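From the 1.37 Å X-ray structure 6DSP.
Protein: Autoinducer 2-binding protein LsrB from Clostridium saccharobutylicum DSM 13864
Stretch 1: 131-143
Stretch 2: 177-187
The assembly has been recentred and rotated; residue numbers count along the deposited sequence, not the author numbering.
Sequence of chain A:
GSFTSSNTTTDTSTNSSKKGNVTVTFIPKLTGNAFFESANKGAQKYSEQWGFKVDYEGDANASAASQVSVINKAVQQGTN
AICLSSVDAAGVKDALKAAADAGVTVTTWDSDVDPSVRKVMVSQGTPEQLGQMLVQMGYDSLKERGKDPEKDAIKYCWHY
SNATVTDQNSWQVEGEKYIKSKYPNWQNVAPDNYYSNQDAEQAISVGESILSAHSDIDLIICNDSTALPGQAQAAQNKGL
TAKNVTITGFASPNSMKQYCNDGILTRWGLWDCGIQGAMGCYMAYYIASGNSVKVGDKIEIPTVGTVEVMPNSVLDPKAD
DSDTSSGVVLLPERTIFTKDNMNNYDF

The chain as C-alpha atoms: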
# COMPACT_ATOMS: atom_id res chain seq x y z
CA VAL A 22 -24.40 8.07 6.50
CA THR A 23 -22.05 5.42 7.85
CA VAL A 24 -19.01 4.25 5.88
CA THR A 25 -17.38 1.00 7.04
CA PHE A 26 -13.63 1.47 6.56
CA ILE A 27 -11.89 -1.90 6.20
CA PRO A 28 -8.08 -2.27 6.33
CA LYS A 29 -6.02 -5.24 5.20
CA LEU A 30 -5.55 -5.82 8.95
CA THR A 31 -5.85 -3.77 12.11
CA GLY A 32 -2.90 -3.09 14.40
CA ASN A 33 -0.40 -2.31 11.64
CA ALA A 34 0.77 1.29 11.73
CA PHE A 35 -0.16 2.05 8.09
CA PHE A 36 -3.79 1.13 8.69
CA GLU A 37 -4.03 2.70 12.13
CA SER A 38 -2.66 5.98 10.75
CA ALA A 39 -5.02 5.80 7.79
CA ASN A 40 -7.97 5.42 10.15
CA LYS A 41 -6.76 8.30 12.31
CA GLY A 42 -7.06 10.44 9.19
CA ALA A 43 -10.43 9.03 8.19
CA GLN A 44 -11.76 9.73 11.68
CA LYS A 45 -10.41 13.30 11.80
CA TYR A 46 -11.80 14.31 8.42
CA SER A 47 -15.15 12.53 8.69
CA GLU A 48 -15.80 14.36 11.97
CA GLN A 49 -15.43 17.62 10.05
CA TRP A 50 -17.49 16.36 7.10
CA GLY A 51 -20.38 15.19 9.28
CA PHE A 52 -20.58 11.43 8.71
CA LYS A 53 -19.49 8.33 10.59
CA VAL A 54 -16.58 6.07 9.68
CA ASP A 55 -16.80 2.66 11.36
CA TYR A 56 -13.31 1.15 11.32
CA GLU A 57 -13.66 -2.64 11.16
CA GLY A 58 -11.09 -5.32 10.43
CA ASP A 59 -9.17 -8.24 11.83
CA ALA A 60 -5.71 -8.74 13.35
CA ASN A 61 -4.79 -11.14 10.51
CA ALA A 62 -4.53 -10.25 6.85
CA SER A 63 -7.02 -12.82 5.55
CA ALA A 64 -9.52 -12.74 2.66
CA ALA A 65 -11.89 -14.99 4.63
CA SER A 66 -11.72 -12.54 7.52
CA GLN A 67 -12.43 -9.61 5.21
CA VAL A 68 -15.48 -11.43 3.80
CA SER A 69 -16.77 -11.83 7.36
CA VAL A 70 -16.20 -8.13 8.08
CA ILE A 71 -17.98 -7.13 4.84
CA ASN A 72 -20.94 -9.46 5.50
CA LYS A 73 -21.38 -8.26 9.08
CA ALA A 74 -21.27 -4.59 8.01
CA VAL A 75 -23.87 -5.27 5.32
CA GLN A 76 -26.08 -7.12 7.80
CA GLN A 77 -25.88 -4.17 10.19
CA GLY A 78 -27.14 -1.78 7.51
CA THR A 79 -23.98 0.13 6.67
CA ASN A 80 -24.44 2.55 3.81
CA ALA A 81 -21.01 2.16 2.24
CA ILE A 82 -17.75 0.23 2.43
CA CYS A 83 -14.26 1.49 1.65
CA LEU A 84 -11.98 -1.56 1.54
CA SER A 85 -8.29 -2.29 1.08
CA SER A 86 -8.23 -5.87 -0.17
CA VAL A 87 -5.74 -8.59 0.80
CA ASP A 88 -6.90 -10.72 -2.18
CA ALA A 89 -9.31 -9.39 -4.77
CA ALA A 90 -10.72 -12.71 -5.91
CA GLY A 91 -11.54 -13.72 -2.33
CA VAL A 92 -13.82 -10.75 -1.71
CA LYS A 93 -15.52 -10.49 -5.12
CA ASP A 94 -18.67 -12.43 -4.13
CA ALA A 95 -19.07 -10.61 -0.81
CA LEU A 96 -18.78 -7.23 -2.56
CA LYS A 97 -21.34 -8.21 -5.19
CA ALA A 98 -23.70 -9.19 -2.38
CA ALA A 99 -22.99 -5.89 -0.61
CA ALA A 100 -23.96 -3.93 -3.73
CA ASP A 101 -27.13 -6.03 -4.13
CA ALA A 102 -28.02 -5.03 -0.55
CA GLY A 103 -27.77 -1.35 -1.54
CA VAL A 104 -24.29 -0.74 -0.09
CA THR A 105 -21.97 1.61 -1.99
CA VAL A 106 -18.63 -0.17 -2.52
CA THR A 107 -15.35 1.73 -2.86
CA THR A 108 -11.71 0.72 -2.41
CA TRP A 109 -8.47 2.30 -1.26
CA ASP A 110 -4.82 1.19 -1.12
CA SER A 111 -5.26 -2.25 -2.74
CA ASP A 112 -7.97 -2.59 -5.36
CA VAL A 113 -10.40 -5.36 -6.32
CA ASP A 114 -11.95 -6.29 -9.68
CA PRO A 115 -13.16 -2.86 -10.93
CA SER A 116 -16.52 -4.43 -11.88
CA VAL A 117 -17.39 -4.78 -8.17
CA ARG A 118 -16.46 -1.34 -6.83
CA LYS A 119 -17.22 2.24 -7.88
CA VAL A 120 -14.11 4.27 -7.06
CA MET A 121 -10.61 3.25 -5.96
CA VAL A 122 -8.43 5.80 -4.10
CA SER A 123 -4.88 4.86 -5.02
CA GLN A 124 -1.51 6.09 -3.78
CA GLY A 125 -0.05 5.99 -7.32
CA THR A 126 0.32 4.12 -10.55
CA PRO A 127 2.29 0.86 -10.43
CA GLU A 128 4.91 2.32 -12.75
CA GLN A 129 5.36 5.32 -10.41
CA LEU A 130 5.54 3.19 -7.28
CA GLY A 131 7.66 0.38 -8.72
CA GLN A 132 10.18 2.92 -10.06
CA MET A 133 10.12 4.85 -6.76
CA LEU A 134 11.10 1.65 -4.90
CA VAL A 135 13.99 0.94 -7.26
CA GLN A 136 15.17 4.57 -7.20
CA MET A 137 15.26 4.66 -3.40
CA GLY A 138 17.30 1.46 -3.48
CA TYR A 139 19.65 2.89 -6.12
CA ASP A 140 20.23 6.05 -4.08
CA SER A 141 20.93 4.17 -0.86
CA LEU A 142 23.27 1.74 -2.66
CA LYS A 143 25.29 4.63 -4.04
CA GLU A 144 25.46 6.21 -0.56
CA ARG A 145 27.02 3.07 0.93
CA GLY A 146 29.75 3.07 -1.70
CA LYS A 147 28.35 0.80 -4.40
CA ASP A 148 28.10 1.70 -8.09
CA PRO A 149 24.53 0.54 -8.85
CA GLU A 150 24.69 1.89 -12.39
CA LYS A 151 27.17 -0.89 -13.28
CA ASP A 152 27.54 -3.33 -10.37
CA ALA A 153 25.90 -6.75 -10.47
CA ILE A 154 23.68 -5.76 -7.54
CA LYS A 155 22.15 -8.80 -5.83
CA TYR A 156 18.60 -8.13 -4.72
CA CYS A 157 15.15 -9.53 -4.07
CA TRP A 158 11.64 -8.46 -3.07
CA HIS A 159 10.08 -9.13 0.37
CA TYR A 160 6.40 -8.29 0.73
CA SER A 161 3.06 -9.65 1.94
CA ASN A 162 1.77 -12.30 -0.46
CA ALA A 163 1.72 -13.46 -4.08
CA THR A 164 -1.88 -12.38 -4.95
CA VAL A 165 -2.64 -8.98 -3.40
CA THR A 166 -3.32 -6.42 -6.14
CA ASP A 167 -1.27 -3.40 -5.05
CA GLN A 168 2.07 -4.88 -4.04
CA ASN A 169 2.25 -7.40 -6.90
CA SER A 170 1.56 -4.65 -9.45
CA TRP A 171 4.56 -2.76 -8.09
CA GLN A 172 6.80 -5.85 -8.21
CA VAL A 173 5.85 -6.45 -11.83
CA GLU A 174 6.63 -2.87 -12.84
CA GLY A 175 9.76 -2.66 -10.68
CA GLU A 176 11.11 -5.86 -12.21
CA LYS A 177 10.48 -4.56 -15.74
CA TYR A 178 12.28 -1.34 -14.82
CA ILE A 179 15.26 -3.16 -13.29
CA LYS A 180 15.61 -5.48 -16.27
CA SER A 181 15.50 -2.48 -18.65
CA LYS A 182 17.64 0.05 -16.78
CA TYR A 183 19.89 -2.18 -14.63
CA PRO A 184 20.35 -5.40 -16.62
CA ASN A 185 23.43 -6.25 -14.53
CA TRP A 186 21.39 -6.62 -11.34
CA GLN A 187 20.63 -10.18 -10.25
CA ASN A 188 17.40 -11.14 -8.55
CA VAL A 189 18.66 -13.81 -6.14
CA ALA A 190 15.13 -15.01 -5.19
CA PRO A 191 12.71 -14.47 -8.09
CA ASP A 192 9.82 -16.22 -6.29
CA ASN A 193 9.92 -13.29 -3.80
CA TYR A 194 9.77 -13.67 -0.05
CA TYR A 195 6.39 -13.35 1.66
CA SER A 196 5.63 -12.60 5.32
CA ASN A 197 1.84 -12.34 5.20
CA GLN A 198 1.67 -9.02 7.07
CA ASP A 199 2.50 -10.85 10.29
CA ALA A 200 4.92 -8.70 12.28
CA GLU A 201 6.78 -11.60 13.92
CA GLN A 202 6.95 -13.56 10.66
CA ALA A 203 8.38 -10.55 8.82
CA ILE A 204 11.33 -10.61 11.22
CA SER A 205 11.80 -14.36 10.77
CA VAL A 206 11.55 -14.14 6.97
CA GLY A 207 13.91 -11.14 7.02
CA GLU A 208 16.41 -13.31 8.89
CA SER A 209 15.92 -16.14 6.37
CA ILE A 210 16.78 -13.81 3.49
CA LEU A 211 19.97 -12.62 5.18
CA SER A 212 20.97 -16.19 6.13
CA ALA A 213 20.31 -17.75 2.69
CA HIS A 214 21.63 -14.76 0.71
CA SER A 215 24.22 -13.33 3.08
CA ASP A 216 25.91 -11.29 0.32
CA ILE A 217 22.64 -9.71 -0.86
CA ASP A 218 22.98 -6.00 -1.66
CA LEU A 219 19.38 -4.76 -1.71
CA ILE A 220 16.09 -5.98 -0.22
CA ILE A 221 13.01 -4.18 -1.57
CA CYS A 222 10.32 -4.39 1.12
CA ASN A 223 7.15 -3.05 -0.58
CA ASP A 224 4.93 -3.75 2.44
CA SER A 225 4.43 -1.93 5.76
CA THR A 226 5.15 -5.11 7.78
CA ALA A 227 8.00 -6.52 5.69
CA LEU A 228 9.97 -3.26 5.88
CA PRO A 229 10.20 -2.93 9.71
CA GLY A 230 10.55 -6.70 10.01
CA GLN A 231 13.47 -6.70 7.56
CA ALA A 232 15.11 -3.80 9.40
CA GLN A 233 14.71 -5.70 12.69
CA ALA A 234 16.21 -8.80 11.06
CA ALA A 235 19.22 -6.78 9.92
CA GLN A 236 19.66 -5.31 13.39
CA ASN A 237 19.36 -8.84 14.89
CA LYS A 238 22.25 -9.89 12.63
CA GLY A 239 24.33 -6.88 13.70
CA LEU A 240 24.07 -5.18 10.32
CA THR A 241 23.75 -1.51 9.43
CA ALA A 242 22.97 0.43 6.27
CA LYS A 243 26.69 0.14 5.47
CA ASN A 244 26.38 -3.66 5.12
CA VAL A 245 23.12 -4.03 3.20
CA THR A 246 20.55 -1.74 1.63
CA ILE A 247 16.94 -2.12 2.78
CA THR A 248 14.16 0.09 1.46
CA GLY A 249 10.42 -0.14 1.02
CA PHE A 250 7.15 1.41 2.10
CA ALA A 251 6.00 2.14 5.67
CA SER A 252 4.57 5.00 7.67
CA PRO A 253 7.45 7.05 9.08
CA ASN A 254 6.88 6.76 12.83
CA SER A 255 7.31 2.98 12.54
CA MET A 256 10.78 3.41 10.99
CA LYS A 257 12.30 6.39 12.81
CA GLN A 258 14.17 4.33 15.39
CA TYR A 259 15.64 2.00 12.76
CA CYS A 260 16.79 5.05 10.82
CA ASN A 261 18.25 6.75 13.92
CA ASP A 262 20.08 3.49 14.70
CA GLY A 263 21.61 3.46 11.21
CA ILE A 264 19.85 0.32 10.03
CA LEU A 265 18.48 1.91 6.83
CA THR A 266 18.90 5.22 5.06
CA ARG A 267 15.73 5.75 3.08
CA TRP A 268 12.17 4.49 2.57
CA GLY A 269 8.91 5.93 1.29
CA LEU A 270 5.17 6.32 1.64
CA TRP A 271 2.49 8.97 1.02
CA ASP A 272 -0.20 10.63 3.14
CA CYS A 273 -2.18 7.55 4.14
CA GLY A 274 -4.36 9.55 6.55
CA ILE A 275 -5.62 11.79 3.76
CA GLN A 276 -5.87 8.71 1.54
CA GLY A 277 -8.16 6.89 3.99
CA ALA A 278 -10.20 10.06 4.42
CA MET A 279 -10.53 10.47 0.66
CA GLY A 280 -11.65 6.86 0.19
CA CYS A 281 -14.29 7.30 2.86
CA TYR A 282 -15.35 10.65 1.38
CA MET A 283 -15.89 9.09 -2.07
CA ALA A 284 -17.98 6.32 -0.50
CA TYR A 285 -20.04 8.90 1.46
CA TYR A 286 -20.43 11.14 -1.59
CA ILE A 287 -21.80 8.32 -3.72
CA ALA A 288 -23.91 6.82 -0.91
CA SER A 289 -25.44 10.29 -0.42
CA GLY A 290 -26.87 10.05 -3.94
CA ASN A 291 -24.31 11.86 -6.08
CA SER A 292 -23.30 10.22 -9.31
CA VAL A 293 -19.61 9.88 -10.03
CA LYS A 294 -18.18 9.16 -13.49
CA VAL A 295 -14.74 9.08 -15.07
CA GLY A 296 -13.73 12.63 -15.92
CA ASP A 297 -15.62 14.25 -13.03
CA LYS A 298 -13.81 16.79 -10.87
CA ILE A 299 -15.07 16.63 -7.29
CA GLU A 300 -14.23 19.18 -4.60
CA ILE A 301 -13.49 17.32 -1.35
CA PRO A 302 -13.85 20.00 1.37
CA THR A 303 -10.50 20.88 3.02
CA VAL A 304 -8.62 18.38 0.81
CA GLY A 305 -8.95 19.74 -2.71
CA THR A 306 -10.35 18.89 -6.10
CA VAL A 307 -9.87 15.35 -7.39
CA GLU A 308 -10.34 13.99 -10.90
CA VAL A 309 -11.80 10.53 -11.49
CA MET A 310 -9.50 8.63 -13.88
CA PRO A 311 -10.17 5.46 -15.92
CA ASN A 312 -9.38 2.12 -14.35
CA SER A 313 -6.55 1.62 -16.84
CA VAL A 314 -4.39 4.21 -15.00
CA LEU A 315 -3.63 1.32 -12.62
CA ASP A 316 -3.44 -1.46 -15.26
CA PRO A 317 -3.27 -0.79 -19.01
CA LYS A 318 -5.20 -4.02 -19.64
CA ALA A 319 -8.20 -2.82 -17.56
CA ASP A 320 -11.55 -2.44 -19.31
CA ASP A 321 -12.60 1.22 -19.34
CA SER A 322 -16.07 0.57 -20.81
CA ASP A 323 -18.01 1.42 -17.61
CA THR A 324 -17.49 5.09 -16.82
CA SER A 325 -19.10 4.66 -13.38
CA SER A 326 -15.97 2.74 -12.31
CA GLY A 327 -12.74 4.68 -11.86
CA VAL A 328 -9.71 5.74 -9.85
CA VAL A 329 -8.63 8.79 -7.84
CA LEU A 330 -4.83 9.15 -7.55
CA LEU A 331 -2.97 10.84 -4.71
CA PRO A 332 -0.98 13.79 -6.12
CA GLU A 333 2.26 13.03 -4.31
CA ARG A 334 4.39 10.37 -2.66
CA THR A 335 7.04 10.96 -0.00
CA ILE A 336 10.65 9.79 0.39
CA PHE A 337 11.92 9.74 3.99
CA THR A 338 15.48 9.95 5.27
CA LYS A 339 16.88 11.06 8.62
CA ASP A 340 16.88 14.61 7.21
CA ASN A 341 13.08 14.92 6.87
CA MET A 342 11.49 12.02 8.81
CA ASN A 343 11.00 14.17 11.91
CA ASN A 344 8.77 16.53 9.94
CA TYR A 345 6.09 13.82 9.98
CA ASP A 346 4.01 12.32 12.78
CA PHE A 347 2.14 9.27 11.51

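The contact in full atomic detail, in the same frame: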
# COMPACT_ATOMS: atom_id res chain seq x y z
N GLY A 131 6.56 1.30 -8.48
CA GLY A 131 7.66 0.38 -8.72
C GLY A 131 8.98 1.10 -8.97
O GLY A 131 10.02 0.72 -8.42
N GLN A 132 8.95 2.18 -9.78
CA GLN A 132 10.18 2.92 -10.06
C GLN A 132 10.66 3.67 -8.82
O GLN A 132 11.87 3.76 -8.57
CB GLN A 132 9.93 3.85 -11.23
CG GLN A 132 9.73 3.03 -12.49
CD GLN A 132 9.39 3.82 -13.71
OE1 GLN A 132 8.83 3.26 -14.67
NE2 GLN A 132 9.73 5.10 -13.71
N MET A 133 9.73 4.20 -8.00
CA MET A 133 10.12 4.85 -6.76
C MET A 133 10.89 3.89 -5.86
O MET A 133 11.92 4.26 -5.30
CB MET A 133 8.87 5.35 -6.04
CG MET A 133 9.15 6.03 -4.71
SD MET A 133 7.54 6.41 -3.99
CE MET A 133 8.06 7.11 -2.41
N LEU A 134 10.40 2.64 -5.72
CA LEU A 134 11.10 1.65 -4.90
C LEU A 134 12.52 1.42 -5.40
O LEU A 134 13.48 1.45 -4.61
CB LEU A 134 10.31 0.34 -4.88
CG LEU A 134 9.03 0.46 -4.05
CD1 LEU A 134 8.09 -0.62 -4.53
CD2 LEU A 134 9.29 0.27 -2.55
N VAL A 135 12.67 1.20 -6.70
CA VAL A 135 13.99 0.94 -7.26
C VAL A 135 14.89 2.15 -7.10
O VAL A 135 16.08 2.01 -6.77
CB VAL A 135 13.86 0.51 -8.74
CG1 VAL A 135 15.24 0.35 -9.34
CG2 VAL A 135 13.03 -0.78 -8.84
N GLN A 136 14.35 3.36 -7.31
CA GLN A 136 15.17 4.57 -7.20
C GLN A 136 15.65 4.80 -5.78
O GLN A 136 16.79 5.23 -5.56
CB GLN A 136 14.38 5.79 -7.69
CG GLN A 136 15.21 7.06 -7.66
CD GLN A 136 16.32 7.04 -8.71
OE1 GLN A 136 16.08 6.72 -9.88
NE2 GLN A 136 17.54 7.36 -8.29
N MET A 137 14.79 4.55 -4.78
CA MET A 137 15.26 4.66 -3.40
C MET A 137 16.38 3.68 -3.14
O MET A 137 17.37 4.02 -2.49
CB MET A 137 14.12 4.38 -2.44
CG MET A 137 13.05 5.47 -2.42
SD MET A 137 11.85 5.32 -1.07
CE MET A 137 11.09 3.78 -1.47
N GLY A 138 16.24 2.45 -3.64
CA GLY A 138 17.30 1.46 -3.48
C GLY A 138 18.59 1.90 -4.15
O GLY A 138 19.66 1.80 -3.56
N TYR A 139 18.48 2.38 -5.40
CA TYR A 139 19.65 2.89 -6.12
C TYR A 139 20.36 3.97 -5.30
O TYR A 139 21.59 3.94 -5.11
CB TYR A 139 19.17 3.45 -7.46
CG TYR A 139 20.29 4.03 -8.31
CD1 TYR A 139 20.79 5.31 -8.07
CD2 TYR A 139 20.85 3.30 -9.35
CE1 TYR A 139 21.82 5.85 -8.83
CE2 TYR A 139 21.88 3.83 -10.13
CZ TYR A 139 22.36 5.10 -9.86
OH TYR A 139 23.39 5.64 -10.63
N ASP A 140 19.60 4.95 -4.81
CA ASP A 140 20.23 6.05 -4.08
C ASP A 140 20.93 5.57 -2.82
O ASP A 140 22.06 6.00 -2.51
CB ASP A 140 19.19 7.11 -3.75
CG ASP A 140 18.72 7.85 -5.00
OD1 ASP A 140 19.44 7.84 -6.02
OD2 ASP A 140 17.66 8.49 -4.97
N SER A 141 20.30 4.67 -2.08
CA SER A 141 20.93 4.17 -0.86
C SER A 141 22.15 3.31 -1.17
O SER A 141 23.13 3.34 -0.42
CB SER A 141 19.91 3.40 -0.01
OG SER A 141 18.94 4.30 0.50
N LEU A 142 22.10 2.53 -2.25
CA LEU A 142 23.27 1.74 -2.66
C LEU A 142 24.45 2.64 -2.98
O LEU A 142 25.57 2.39 -2.52
CB LEU A 142 22.90 0.89 -3.89
CG LEU A 142 22.04 -0.35 -3.60
CD1 LEU A 142 21.40 -0.84 -4.89
CD2 LEU A 142 22.85 -1.46 -2.92
N LYS A 143 24.20 3.72 -3.73
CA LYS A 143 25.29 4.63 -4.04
C LYS A 143 25.86 5.27 -2.77
O LYS A 143 27.08 5.41 -2.64
CB LYS A 143 24.80 5.68 -5.04
CG LYS A 143 25.89 6.61 -5.56
CD LYS A 143 25.36 7.39 -6.75
CE LYS A 143 26.45 8.27 -7.34
NZ LYS A 143 27.68 7.46 -7.58
N LYS A 177 10.29 -5.01 -14.36
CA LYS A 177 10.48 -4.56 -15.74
C LYS A 177 11.48 -3.42 -15.80
O LYS A 177 12.35 -3.37 -16.69
CB LYS A 177 9.13 -4.12 -16.32
CG LYS A 177 8.15 -5.22 -16.63
CD LYS A 177 6.88 -4.57 -17.17
CE LYS A 177 5.76 -5.55 -17.36
NZ LYS A 177 4.46 -4.81 -17.56
N TYR A 178 11.39 -2.49 -14.86
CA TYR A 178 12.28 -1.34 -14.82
C TYR A 178 13.71 -1.77 -14.55
O TYR A 178 14.64 -1.32 -15.23
CB TYR A 178 11.77 -0.38 -13.75
CG TYR A 178 12.56 0.91 -13.56
CD1 TYR A 178 12.54 1.92 -14.52
CD2 TYR A 178 13.28 1.13 -12.40
CE1 TYR A 178 13.22 3.09 -14.33
CE2 TYR A 178 13.96 2.29 -12.20
CZ TYR A 178 13.93 3.28 -13.17
OH TYR A 178 14.58 4.46 -12.96
N ILE A 179 13.91 -2.66 -13.57
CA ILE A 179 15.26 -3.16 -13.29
C ILE A 179 15.84 -3.85 -14.51
O ILE A 179 17.00 -3.64 -14.88
CB ILE A 179 15.24 -4.11 -12.07
CG1 ILE A 179 14.96 -3.31 -10.79
CG2 ILE A 179 16.57 -4.88 -11.97
CD1 ILE A 179 14.67 -4.19 -9.58
N LYS A 180 15.05 -4.72 -15.15
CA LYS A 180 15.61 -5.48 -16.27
C LYS A 180 15.94 -4.56 -17.44
O LYS A 180 16.89 -4.84 -18.20
CB LYS A 180 14.66 -6.63 -16.63
CG LYS A 180 14.64 -7.71 -15.54
CD LYS A 180 13.67 -8.87 -15.82
CE LYS A 180 13.53 -9.84 -14.62
NZ LYS A 180 14.88 -10.35 -14.14
N SER A 181 15.23 -3.44 -17.58
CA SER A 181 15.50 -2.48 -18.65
C SER A 181 16.68 -1.57 -18.32
O SER A 181 17.58 -1.36 -19.15
CB SER A 181 14.24 -1.64 -18.88
OG SER A 181 14.47 -0.68 -19.90
N LYS A 182 16.68 -0.99 -17.13
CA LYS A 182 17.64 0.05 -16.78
C LYS A 182 18.90 -0.52 -16.13
O LYS A 182 19.98 0.04 -16.30
CB LYS A 182 16.97 1.08 -15.86
CG LYS A 182 17.68 2.43 -15.84
CD LYS A 182 16.93 3.43 -14.97
CE LYS A 182 17.61 4.80 -14.97
NZ LYS A 182 17.36 5.56 -16.21
N TYR A 183 18.77 -1.60 -15.38
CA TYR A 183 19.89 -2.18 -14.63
C TYR A 183 20.00 -3.66 -14.97
O TYR A 183 19.84 -4.52 -14.10
CB TYR A 183 19.67 -1.97 -13.13
CG TYR A 183 19.44 -0.53 -12.79
CD1 TYR A 183 20.43 0.41 -13.01
CD2 TYR A 183 18.23 -0.10 -12.27
CE1 TYR A 183 20.22 1.73 -12.72
CE2 TYR A 183 18.02 1.23 -11.97
CZ TYR A 183 19.02 2.14 -12.21
OH TYR A 183 18.85 3.47 -11.94
N PRO A 184 20.27 -3.98 -16.23
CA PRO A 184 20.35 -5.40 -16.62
C PRO A 184 21.41 -6.19 -15.88
O PRO A 184 21.30 -7.42 -15.84
CB PRO A 184 20.66 -5.35 -18.12
CG PRO A 184 21.35 -4.02 -18.29
CD PRO A 184 20.63 -3.09 -17.33
N ASN A 185 22.41 -5.53 -15.28
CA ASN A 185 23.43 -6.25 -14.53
C ASN A 185 22.95 -6.72 -13.15
O ASN A 185 23.58 -7.59 -12.55
CB ASN A 185 24.70 -5.40 -14.35
CG ASN A 185 25.39 -5.10 -15.66
OD1 ASN A 185 25.11 -5.73 -16.68
ND2 ASN A 185 26.32 -4.16 -15.63
N TRP A 186 21.86 -6.16 -12.64
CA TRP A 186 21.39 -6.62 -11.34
C TRP A 186 20.91 -8.06 -11.45
O TRP A 186 20.44 -8.51 -12.50
CB TRP A 186 20.25 -5.73 -10.85
CG TRP A 186 20.62 -4.31 -10.48
CD1 TRP A 186 21.73 -3.60 -10.85
CD2 TRP A 186 19.83 -3.41 -9.68
NE1 TRP A 186 21.69 -2.34 -10.32
CE2 TRP A 186 20.53 -2.19 -9.59
CE3 TRP A 186 18.60 -3.53 -9.01
CZ2 TRP A 186 20.03 -1.09 -8.89
CZ3 TRP A 186 18.11 -2.44 -8.32
CH2 TRP A 186 18.81 -1.25 -8.25
N GLN A 187 20.98 -8.77 -10.32
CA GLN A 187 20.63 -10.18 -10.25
C GLN A 187 19.59 -10.35 -9.16
O GLN A 187 19.86 -10.10 -7.98
CB GLN A 187 21.86 -11.02 -9.90
CG GLN A 187 22.97 -10.92 -10.95
CD GLN A 187 24.20 -11.71 -10.57
OE1 GLN A 187 24.19 -12.47 -9.60
NE2 GLN A 187 25.27 -11.55 -11.35
O HOH W 1 16.43 4.32 -10.93

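A single ordered water does the polar work of this contact: no direct hydrogen bond crosses between the stretches, yet water 1 lies 2.6 Å from Gln136 OE1, to which it donates, and its oxygen is 2.8 Å from Tyr178 OH and 2.8 Å from Tyr183 OH. It thereby ties two tyrosine hydroxyls of one stretch to an amide of the other, where Gln136 OE1 and Tyr178 OH stand 4.1 Å apart, too far to bond directly. The same amide is anchored within its own helix by a hydrogen bond from Gln136 NE2 to Asp140 OD1 (3.0 Å).

Residues 131-143 are helical throughout; 177-182 end a second helix, whose axis passes 10.1 Å from the first at 55°. Beyond it, Tyr183 leaves helical geometry and opens a type I turn to Trp186, closed by Trp186 N to Tyr183 O (3.0 Å). Within the turn Pro184 and Asn185 stay out of reach of the first helix, and Trp186 packs beside Val135, Tyr139 and Leu142.

Val135, pointing toward the other stretch, is the apolar hub. Val135 CG2 lies 3.7 Å from Ile179 CG1, and Val135 CG1 lies 3.7 Å from Tyr178 CE2 at the ring edge, 3.9 Å from Tyr183 CE2 and 4.1 Å from Trp186 CH2; both methyls touch Ile179 and Tyr178. One turn earlier, Gln132 CG sits over a face of the Tyr178 ring, 3.6 Å from Tyr178 CD1, a CH-pi contact that sets aliphatic hydrogens against the pi cloud. One turn later, the Tyr139 and Tyr183 rings lie near parallel, at 29°, but slid apart with centroids 5.5 Å distant; they barely overlap, and Tyr139 CD2 approaches Tyr183 OH at 3.3 Å. Farther along, Leu142 CD1 packs on Trp186 CZ2 at 4.2 Å, extending the apolar seam along the helix.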